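Local coordinates for protein endo-beta-N-acetylglucosaminidase F1 (Bacteroides thetaiotaomicron VPI-5482, PDB 6TCV) that probably hydrolyses the bond between the two core N-acetylglucosamines of high-mannose N-glycans, as endo-beta-N-acetylglucosaminidases do, at residues 233-238 with 278-283; 309-314 with 337-342; 373-378 with 416-421; 113-118 with 154-159. The protein carries 2 engineered substitutions. All blocks are in the same frame, centred on the assembly; numbering follows the deposited sequence.

Contact 1: residues 233-238 with 278-283; sequences LLQPLR and AYNLDG
The backbone carbonyl O of N280 lies over one face of the R238 guanidinium, 2.9 Å above its plane and displaced toward the rim, while the same oxygen accepts a bond from the side chain of Q235. It is presented by a Schellman motif: N280, at positive phi, is the C-prime residue that ends helix 262-278. Q235 NE2 donates to N280 O at 3.0 Å and nearly straight (171°), the oxygen lying in the plane of the amide. The other end of that amide steadies the arginine, since Q235 OE1 receives R238 NH1 at 2.9 Å on an in-plane lone pair. R238 runs extended at chi2 and then bends at chi3 (68°), which turns its NE side to D282. There it grips the carboxylate side-on: NE meets OD2 at 2.8 Å and NH2 meets OD1 at 2.9 Å, both on the syn sides but tilted out of the carboxylate plane, with the two planes 31° apart. An alanine in place of R238 would probably leave the buried carboxylate of D282 without its two-nitrogen partner and let the amide of Q235 turn more easily. Beside the polar groups, L234 CD1 and L281 CD2 touch at 4.1 Å. The contact ties helix 235-238 to the loop entering strand 283-287, probably one of the parallel strands of a GH18-like barrel. Strand 243-249 runs beside that strand in the parallel sheet; its V244 N also binds D282 OD2, and V244 packs on R238 and L237.

Contact 2: residues 309-314 with 337-342; sequences AARLCY and ATVDGV
A two-residue beta hairpin, its type I' turn running from V339 to V342 and closed by V342 N to V339 O at 2.8 Å and by V339 N to V342 O, lies against helix 306-319 with V339 nearest R311, their CA atoms 6.3 Å apart. V339 carries most of the contact. With CG1 anti to the backbone N (chi1 177°), that methyl is placed against R311 and Y314 and the other, CG2, rests on A310 CB. CG1 sits 3.5 Å above the centre of the R311 guanidinium, so the flat cation is covered on that face by a methyl, and it also touches Y314 CD2 at 3.6 Å. R311 folds back over the valine by bending at both chi2 and chi3, and this brings the end of its guanidinium to D340. NH1 and NH2 take one oxygen each, NH1 to OD2 at 2.9 Å (169° at the hydrogen) and NH2 to OD1, but both come from above the carboxylate plane, and the two groups are turned 56° apart. D340 has the positive phi that the first corner of such a turn requires. The arginine is shared, since NH1 also pairs with E315 one turn further along the helix. Farther round the hairpin, V342 CG2 reaches Y314 CE1, and W347 meets the same tyrosine ring edge-to-face. The hairpin is thus fastened to the A310, R311 and Y314 side of the helix by an apolar centre with a polar margin. At that margin one water bridges the two segments, lying 2.7 Å from Y314 OH and donating to D340 OD2 at 2.6 Å.

Contact 3: residues 373-378 with 416-421; sequences ISMEFN and SRLQGG. With NAG (2-acetamido-2-deoxy-beta-D-glucopyranose), chain B; MAN (alpha-D-mannopyranose), chain C.
Behind the site where the high-mannose substrate is bound, R417 reaches the backbone of E376, at the end of strand 371-376 of what is probably a GH18-like barrel. The side chains of E376 and M375 leave this strand end on different sides, one to the sugar and one to the loop. E376 OE2, in the conformer given, accepts from O6 of an N-acetylglucosamine, and just beyond the strand N378 ND2 donates to O4 of a mannose at 3.0 Å. M375 points toward the loop 416-421, where its CB lies 3.6 Å from R417 NH2 and its CE meets L418 CD2 at 4.2 Å. R417 bends at chi3 (70°) to lay its guanidinium against the strand end, with F377 CD1 over one face and the ring turned 77° from it. NH1 donates to E376 O at 2.9 Å and 170°, approaching from above the carbonyl plane. NH2 bonds the carbonyls of G381 and G383, so the cation is held mainly by backbone oxygens. A leucine at R417 would probably leave the carbonyls of E376, G381 and G383 without this donor and slacken the tie between strand end and loop. NH1 also donates to a water that in turn donates to F377 O at 2.9 Å.

Contact 4: residues 113-118 with 154-159; sequences IRAGEG and DMRNAG
A115 CB sits squarely over the centre of the R156 guanidinium, 3.4 Å above its plane, and this is the tight part of a contact between the loops that follow two strands of the N-terminal region: 108-114 of a four-stranded antiparallel sheet and 147-154 of a neighbouring mixed one. An Asx turn, in which D154 OD1 accepts from R156 N, shapes the second segment and sets the arginine up. R156 meets D154, whose CG is anti to the backbone N (chi1 -180°), side-on, NE to OD1 and NH2 to OD2, each at 3.0 Å. With that edge held and A115 on one face, the group has little room to swing. At the edge, G116 O lies near the guanidinium plane, 2.9 Å from NH2. The solvent side is looser. E117, exposed, bends at chi2 and brings OE2 to 3.3 Å from R156 NH2, a longer salt bridge reached obliquely, with carboxylate and guanidinium planes 46° apart. E117 completes a three-residue charge network but shares no close contact with D154. A115 also packs on L39 and bonds E42 through the backbone. R156 NE and R156 N come to D154 OD1 from opposite faces of the carboxylate.

In the fold
All four contacts include an arginine, but burial changes what it meets. Contact 3 is buried, and its cation is met by backbone carbonyls; contacts 1 and 2, partly buried, use bidentate carboxylate pairs, side-on in the former and end-on in the latter; contact 4, at the surface, has a charge network partly within one segment. Contacts 1 to 3 belong to the probable barrel, with contacts 1 and 2 on opposite sides of the chain's centre and contact 3 alone touching sugar. Contact 4 joins loops at the ends of strands in the N-terminal sheets. Only contacts 1 and 4 touch, where R238 O packs on A158 CB; contacts 2 and 3 have centres about 32 Å apart.

Contact 1: residues 233-238 with 278-283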
# COMPACT_ATOMS: atom_id res chain seq x y z
N LEU A 233 -10.33 12.53 -10.73
CA LEU A 233 -10.99 11.83 -9.64
C LEU A 233 -10.07 11.06 -8.69
O LEU A 233 -10.51 10.70 -7.60
CB LEU A 233 -12.07 10.88 -10.19
CG LEU A 233 -13.16 11.62 -10.95
CD1 LEU A 233 -14.14 10.56 -11.53
CD2 LEU A 233 -13.95 12.56 -10.08
N LEU A 234 -8.78 10.89 -9.03
CA LEU A 234 -7.86 10.14 -8.18
C LEU A 234 -6.60 10.94 -7.85
O LEU A 234 -6.21 11.05 -6.69
CB LEU A 234 -7.41 8.82 -8.84
CG LEU A 234 -8.55 7.90 -9.21
CD1 LEU A 234 -7.97 6.66 -9.89
CD2 LEU A 234 -9.36 7.48 -8.03
N GLN A 235 -6.01 11.58 -8.83
CA GLN A 235 -4.77 12.33 -8.60
C GLN A 235 -4.92 13.46 -7.60
O GLN A 235 -3.92 13.78 -6.92
CB GLN A 235 -4.17 12.81 -9.93
CG GLN A 235 -3.78 11.67 -10.88
CD GLN A 235 -2.82 10.64 -10.33
OE1 GLN A 235 -1.91 10.98 -9.59
NE2 GLN A 235 -3.07 9.37 -10.59
N PRO A 236 -6.09 14.12 -7.44
CA PRO A 236 -6.17 15.17 -6.39
C PRO A 236 -5.87 14.61 -5.01
O PRO A 236 -5.40 15.35 -4.14
CB PRO A 236 -7.61 15.69 -6.50
CG PRO A 236 -7.98 15.40 -7.95
CD PRO A 236 -7.31 14.08 -8.26
N LEU A 237 -6.15 13.34 -4.77
CA LEU A 237 -5.80 12.72 -3.51
C LEU A 237 -4.30 12.52 -3.39
O LEU A 237 -3.70 12.77 -2.34
CB LEU A 237 -6.50 11.40 -3.34
CG LEU A 237 -8.01 11.38 -3.49
CD1 LEU A 237 -8.55 9.96 -3.31
CD2 LEU A 237 -8.60 12.36 -2.48
N ARG A 238 -3.67 12.06 -4.47
CA ARG A 238 -2.22 11.78 -4.46
C ARG A 238 -1.43 13.05 -4.28
O ARG A 238 -0.39 13.04 -3.61
CB ARG A 238 -1.81 11.04 -5.74
CG ARG A 238 -2.51 9.70 -5.81
CD ARG A 238 -2.00 8.85 -6.98
NE ARG A 238 -0.63 8.43 -6.74
CZ ARG A 238 0.44 8.91 -7.34
NH1 ARG A 238 0.38 9.84 -8.27
NH2 ARG A 238 1.63 8.43 -6.98
N ALA A 278 0.57 2.70 -15.37
CA ALA A 278 -0.16 3.45 -16.41
C ALA A 278 -1.08 4.48 -15.81
O ALA A 278 -1.26 5.56 -16.38
CB ALA A 278 -0.94 2.46 -17.30
N TYR A 279 -1.71 4.16 -14.69
CA TYR A 279 -2.69 5.04 -14.07
C TYR A 279 -2.11 5.82 -12.89
O TYR A 279 -2.85 6.54 -12.21
CB TYR A 279 -3.97 4.32 -13.69
CG TYR A 279 -4.69 3.71 -14.89
CD1 TYR A 279 -5.29 4.55 -15.84
CD2 TYR A 279 -4.74 2.35 -15.11
CE1 TYR A 279 -5.98 4.02 -16.93
CE2 TYR A 279 -5.44 1.82 -16.24
CZ TYR A 279 -6.03 2.67 -17.12
OH TYR A 279 -6.71 2.13 -18.19
N ASN A 280 -0.80 5.71 -12.68
CA ASN A 280 -0.10 6.48 -11.64
C ASN A 280 -0.77 6.27 -10.28
O ASN A 280 -1.27 7.21 -9.63
CB ASN A 280 0.02 7.95 -12.05
CG ASN A 280 1.09 8.73 -11.29
OD1 ASN A 280 1.97 8.18 -10.62
ND2 ASN A 280 1.03 10.06 -11.45
N LEU A 281 -0.80 5.00 -9.85
CA LEU A 281 -1.36 4.57 -8.58
C LEU A 281 -0.23 4.13 -7.66
O LEU A 281 0.93 4.01 -8.07
CB LEU A 281 -2.38 3.46 -8.74
CG LEU A 281 -3.49 3.76 -9.76
CD1 LEU A 281 -4.43 2.58 -9.80
CD2 LEU A 281 -4.25 5.04 -9.33
N ASP A 282 -0.55 3.80 -6.41
CA ASP A 282 0.47 3.57 -5.39
C ASP A 282 0.59 2.13 -4.95
O ASP A 282 1.37 1.86 -4.02
CB ASP A 282 0.24 4.49 -4.19
CG ASP A 282 0.34 5.92 -4.58
OD1 ASP A 282 1.45 6.36 -4.93
OD2 ASP A 282 -0.70 6.64 -4.55
N GLY A 283 -0.14 1.20 -5.56
CA GLY A 283 -0.06 -0.21 -5.25
C GLY A 283 -1.42 -0.85 -5.31
O GLY A 283 -2.32 -0.36 -5.98

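Contact 2: residues 309-314 with 337-342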
# COMPACT_ATOMS: atom_id res chain seq x y z
N ALA A 309 -1.08 -17.78 -3.16
CA ALA A 309 -1.31 -16.38 -2.85
C ALA A 309 -0.01 -15.65 -2.55
O ALA A 309 0.23 -14.53 -3.03
CB ALA A 309 -2.27 -16.25 -1.68
N ALA A 310 0.85 -16.27 -1.74
CA ALA A 310 2.13 -15.64 -1.41
C ALA A 310 2.98 -15.46 -2.66
O ALA A 310 3.63 -14.42 -2.83
CB ALA A 310 2.87 -16.49 -0.37
N ARG A 311 2.99 -16.46 -3.54
CA ARG A 311 3.70 -16.29 -4.81
C ARG A 311 3.23 -15.04 -5.56
O ARG A 311 4.04 -14.23 -6.04
CB ARG A 311 3.54 -17.55 -5.67
CG ARG A 311 4.00 -17.37 -7.17
CD ARG A 311 5.51 -17.13 -7.28
NE ARG A 311 6.25 -18.30 -6.79
CZ ARG A 311 7.56 -18.31 -6.66
NH1 ARG A 311 8.31 -17.28 -6.99
NH2 ARG A 311 8.16 -19.38 -6.13
N LEU A 312 1.93 -14.83 -5.64
CA LEU A 312 1.41 -13.64 -6.31
C LEU A 312 1.87 -12.38 -5.61
O LEU A 312 2.30 -11.42 -6.26
CB LEU A 312 -0.14 -13.67 -6.39
CG LEU A 312 -0.78 -12.40 -6.95
CD1 LEU A 312 -0.30 -12.13 -8.39
CD2 LEU A 312 -2.29 -12.45 -6.86
N CYS A 313 1.82 -12.34 -4.28
CA CYS A 313 2.26 -11.14 -3.58
C CYS A 313 3.73 -10.84 -3.83
O CYS A 313 4.10 -9.69 -4.09
CB CYS A 313 1.98 -11.28 -2.07
SG CYS A 313 0.20 -11.30 -1.67
N TYR A 314 4.56 -11.88 -3.73
CA TYR A 314 5.99 -11.75 -3.94
C TYR A 314 6.27 -11.24 -5.34
O TYR A 314 7.07 -10.31 -5.52
CB TYR A 314 6.66 -13.12 -3.73
CG TYR A 314 8.08 -13.17 -4.19
CD1 TYR A 314 9.10 -12.61 -3.41
CD2 TYR A 314 8.40 -13.74 -5.39
CE1 TYR A 314 10.45 -12.64 -3.87
CE2 TYR A 314 9.72 -13.79 -5.83
CZ TYR A 314 10.72 -13.25 -5.05
OH TYR A 314 12.04 -13.28 -5.49
N ALA A 337 4.99 -17.28 4.78
CA ALA A 337 5.86 -16.19 5.19
C ALA A 337 7.15 -16.13 4.39
O ALA A 337 7.96 -15.20 4.62
CB ALA A 337 6.19 -16.39 6.68
N THR A 338 7.35 -17.03 3.43
CA THR A 338 8.58 -17.05 2.65
C THR A 338 8.25 -17.49 1.23
O THR A 338 7.52 -18.48 1.04
CB THR A 338 9.58 -18.03 3.28
OG1 THR A 338 9.61 -17.86 4.71
CG2 THR A 338 10.97 -17.75 2.78
N VAL A 339 8.83 -16.82 0.25
CA VAL A 339 8.77 -17.22 -1.16
C VAL A 339 10.17 -17.12 -1.70
O VAL A 339 10.81 -16.07 -1.59
CB VAL A 339 7.82 -16.35 -1.99
CG1 VAL A 339 7.86 -16.77 -3.45
CG2 VAL A 339 6.42 -16.43 -1.47
N ASP A 340 10.67 -18.20 -2.27
CA ASP A 340 12.01 -18.19 -2.85
C ASP A 340 13.06 -17.66 -1.85
O ASP A 340 14.00 -16.96 -2.21
CB ASP A 340 12.05 -17.42 -4.16
CG ASP A 340 11.29 -18.12 -5.28
OD1 ASP A 340 10.89 -19.28 -5.11
OD2 ASP A 340 11.10 -17.49 -6.33
N GLY A 341 12.90 -18.05 -0.58
CA GLY A 341 13.79 -17.66 0.47
C GLY A 341 13.66 -16.22 0.93
O GLY A 341 14.39 -15.81 1.83
N VAL A 342 12.67 -15.49 0.46
CA VAL A 342 12.52 -14.08 0.79
C VAL A 342 11.37 -13.93 1.77
O VAL A 342 10.24 -14.36 1.48
CB VAL A 342 12.25 -13.22 -0.46
CG1 VAL A 342 12.12 -11.77 -0.10
CG2 VAL A 342 13.37 -13.38 -1.49
O HOH W 1 12.52 -15.39 -7.08

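Contact 3: residues 373-378 with 416-421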
# COMPACT_ATOMS: atom_id res chain seq x y z
N ILE A 373 -7.93 -2.65 14.11
CA ILE A 373 -9.38 -2.54 14.05
C ILE A 373 -9.73 -2.49 12.57
O ILE A 373 -8.99 -1.94 11.76
CB ILE A 373 -9.92 -1.31 14.81
CG1 ILE A 373 -11.44 -1.39 14.95
CG2 ILE A 373 -9.44 0.00 14.14
CD1 ILE A 373 -12.00 -0.13 15.67
N SER A 374 -10.86 -3.08 12.23
CA SER A 374 -11.48 -3.01 10.91
C SER A 374 -12.95 -2.67 11.10
O SER A 374 -13.74 -3.51 11.54
CB SER A 374 -11.32 -4.32 10.11
OG SER A 374 -9.89 -4.50 9.86
N MET A 375 -13.34 -1.53 10.53
CA MET A 375 -14.69 -1.00 10.73
C MET A 375 -15.47 -1.10 9.43
O MET A 375 -15.05 -0.56 8.40
CB MET A 375 -14.60 0.47 11.15
CG MET A 375 -13.94 0.69 12.49
SD MET A 375 -13.70 2.45 12.97
CE MET A 375 -12.24 2.79 11.99
N GLU A 376 -16.61 -1.80 9.48
CA GLU A 376 -17.52 -1.93 8.33
C GLU A 376 -18.45 -0.73 8.43
O GLU A 376 -19.35 -0.69 9.29
CB GLU A 376 -18.27 -3.25 8.38
CG GLU A 376 -18.43 -3.96 7.03
CD GLU A 376 -19.26 -3.20 6.02
OE1 GLU A 376 -19.66 -2.04 6.29
OE2 GLU A 376 -19.53 -3.76 4.94
N PHE A 377 -18.18 0.33 7.67
CA PHE A 377 -18.92 1.58 7.83
C PHE A 377 -20.31 1.53 7.21
O PHE A 377 -21.15 2.36 7.57
CB PHE A 377 -18.14 2.72 7.22
CG PHE A 377 -16.96 3.23 8.02
CD1 PHE A 377 -17.05 3.42 9.37
CD2 PHE A 377 -15.77 3.53 7.34
CE1 PHE A 377 -15.96 3.91 10.10
CE2 PHE A 377 -14.69 4.03 8.04
CZ PHE A 377 -14.78 4.20 9.41
N ASN A 378 -20.57 0.60 6.29
CA ASN A 378 -21.91 0.48 5.72
C ASN A 378 -22.82 -0.39 6.58
O ASN A 378 -24.00 -0.08 6.72
CB ASN A 378 -21.79 -0.14 4.32
CG ASN A 378 -23.10 -0.19 3.63
OD1 ASN A 378 -23.76 0.85 3.43
ND2 ASN A 378 -23.54 -1.39 3.25
N SER A 416 -19.48 9.40 13.98
CA SER A 416 -19.71 9.03 15.38
C SER A 416 -18.66 8.01 15.82
O SER A 416 -18.14 8.09 16.94
CB SER A 416 -21.15 8.53 15.61
OG SER A 416 -21.39 7.17 15.23
N ARG A 417 -18.31 7.08 14.94
CA ARG A 417 -17.40 6.00 15.26
C ARG A 417 -15.95 6.44 15.23
O ARG A 417 -15.07 5.64 15.61
CB ARG A 417 -17.64 4.82 14.31
CG ARG A 417 -19.03 4.24 14.44
CD ARG A 417 -19.31 3.28 13.30
NE ARG A 417 -18.49 2.06 13.43
CZ ARG A 417 -18.51 1.07 12.54
NH1 ARG A 417 -19.29 1.19 11.47
NH2 ARG A 417 -17.79 -0.00 12.74
N LEU A 418 -15.68 7.70 14.93
CA LEU A 418 -14.32 8.25 14.90
C LEU A 418 -14.14 9.25 16.03
O LEU A 418 -13.09 9.89 16.10
CB LEU A 418 -14.00 8.92 13.55
CG LEU A 418 -14.10 7.99 12.35
CD1 LEU A 418 -13.92 8.72 11.07
CD2 LEU A 418 -13.03 6.86 12.46
N GLN A 419 -15.10 9.43 16.92
CA GLN A 419 -14.93 10.36 18.03
C GLN A 419 -13.89 9.88 19.03
O GLN A 419 -13.79 8.69 19.32
CB GLN A 419 -16.28 10.53 18.75
CG GLN A 419 -17.26 11.28 17.91
CD GLN A 419 -18.63 11.41 18.51
OE1 GLN A 419 -18.93 10.86 19.57
NE2 GLN A 419 -19.47 12.16 17.82
N GLY A 420 -13.12 10.82 19.57
CA GLY A 420 -12.19 10.53 20.66
C GLY A 420 -10.85 9.93 20.26
O GLY A 420 -9.82 10.20 20.90
N GLY A 421 -10.83 9.09 19.23
CA GLY A 421 -9.61 8.37 18.90
C GLY A 421 -8.50 9.27 18.39
O GLY A 421 -7.30 9.05 18.68
C1 NAG B . -16.20 -8.76 2.70
C2 NAG B . -15.57 -8.12 1.48
C3 NAG B . -16.57 -7.48 0.52
C4 NAG B . -17.95 -7.45 1.13
C5 NAG B . -17.84 -6.94 2.55
C6 NAG B . -19.17 -6.71 3.24
C7 NAG B . -13.30 -7.16 1.39
C8 NAG B . -12.38 -6.13 2.00
N2 NAG B . -14.54 -7.18 1.88
O3 NAG B . -16.59 -8.21 -0.71
O4 NAG B . -18.75 -6.54 0.36
O5 NAG B . -17.12 -7.89 3.37
O6 NAG B . -18.98 -6.36 4.58
O7 NAG B . -12.94 -7.95 0.51
C1 MAN C . -26.90 -3.56 -0.95
C2 MAN C . -27.84 -2.41 -0.65
C3 MAN C . -27.27 -1.59 0.50
C4 MAN C . -27.09 -2.50 1.70
C5 MAN C . -26.26 -3.73 1.34
C6 MAN C . -26.31 -4.76 2.44
O2 MAN C . -29.10 -2.96 -0.23
O3 MAN C . -28.16 -0.53 0.80
O4 MAN C . -26.42 -1.78 2.74
O5 MAN C . -26.78 -4.39 0.18
O6 MAN C . -25.51 -5.91 2.17
O HOH W 2 -20.69 3.36 10.21

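Contact 4: residues 113-118 with 154-159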
# COMPACT_ATOMS: atom_id res chain seq x y z
N ILE A 113 20.56 10.42 4.36
CA ILE A 113 20.02 10.82 3.07
C ILE A 113 19.46 12.23 3.21
O ILE A 113 18.57 12.46 4.04
CB ILE A 113 18.87 9.90 2.62
CG1 ILE A 113 19.32 8.44 2.48
CG2 ILE A 113 18.25 10.44 1.32
CD1 ILE A 113 18.14 7.45 2.32
N ARG A 114 19.97 13.17 2.42
CA ARG A 114 19.48 14.55 2.43
C ARG A 114 18.55 14.77 1.24
O ARG A 114 18.77 14.24 0.14
CB ARG A 114 20.64 15.55 2.45
N ALA A 115 17.48 15.53 1.47
CA ALA A 115 16.57 15.93 0.41
C ALA A 115 17.22 16.99 -0.44
O ALA A 115 17.99 17.82 0.06
CB ALA A 115 15.28 16.50 1.02
N GLY A 116 16.99 16.93 -1.75
CA GLY A 116 17.63 17.86 -2.66
C GLY A 116 16.60 18.74 -3.33
O GLY A 116 15.40 18.62 -3.09
N GLU A 117 17.08 19.70 -4.13
CA GLU A 117 16.15 20.59 -4.82
C GLU A 117 16.04 20.45 -6.33
O GLU A 117 15.03 20.88 -6.90
CB GLU A 117 16.40 22.05 -4.42
CG GLU A 117 15.92 22.35 -3.00
CD GLU A 117 14.41 22.19 -2.84
OE1 GLU A 117 13.69 22.31 -3.86
OE2 GLU A 117 13.94 21.97 -1.71
N GLY A 118 16.99 19.82 -6.99
CA GLY A 118 16.83 19.64 -8.43
C GLY A 118 15.85 18.64 -8.96
O GLY A 118 15.70 18.57 -10.19
N ASP A 154 10.66 12.15 -2.51
CA ASP A 154 10.51 13.41 -1.78
C ASP A 154 9.04 13.72 -1.61
O ASP A 154 8.35 14.02 -2.59
CB ASP A 154 11.29 14.50 -2.51
CG ASP A 154 11.22 15.87 -1.84
OD1 ASP A 154 10.68 16.00 -0.75
OD2 ASP A 154 11.86 16.79 -2.41
N MET A 155 8.55 13.72 -0.36
CA MET A 155 7.16 13.96 -0.08
C MET A 155 6.92 15.26 0.67
O MET A 155 5.84 15.47 1.23
CB MET A 155 6.53 12.78 0.69
CG MET A 155 6.62 11.42 -0.01
SD MET A 155 5.65 11.40 -1.49
CE MET A 155 3.91 11.44 -1.08
N ARG A 156 7.89 16.15 0.66
CA ARG A 156 7.80 17.36 1.49
C ARG A 156 6.62 18.22 1.08
O ARG A 156 6.04 18.93 1.91
CB ARG A 156 9.09 18.14 1.43
CG ARG A 156 10.19 17.55 2.24
CD ARG A 156 11.43 18.29 2.09
NE ARG A 156 12.00 18.27 0.75
CZ ARG A 156 13.01 18.97 0.34
NH1 ARG A 156 13.58 19.84 1.17
NH2 ARG A 156 13.47 18.80 -0.90
N ASN A 157 6.30 18.23 -0.21
CA ASN A 157 5.18 19.02 -0.73
C ASN A 157 3.84 18.28 -0.78
O ASN A 157 2.92 18.80 -1.44
CB ASN A 157 5.53 19.75 -2.03
CG ASN A 157 6.68 20.73 -1.84
OD1 ASN A 157 6.78 21.34 -0.79
ND2 ASN A 157 7.45 20.99 -2.89
N ALA A 158 3.81 17.01 -0.49
CA ALA A 158 2.61 16.15 -0.50
C ALA A 158 2.35 15.63 0.91
O ALA A 158 2.40 14.42 1.10
CB ALA A 158 2.74 15.03 -1.51
N GLY A 159 2.37 16.50 1.90
CA GLY A 159 2.31 16.20 3.32
C GLY A 159 0.98 16.18 4.02
O GLY A 159 0.98 16.04 5.25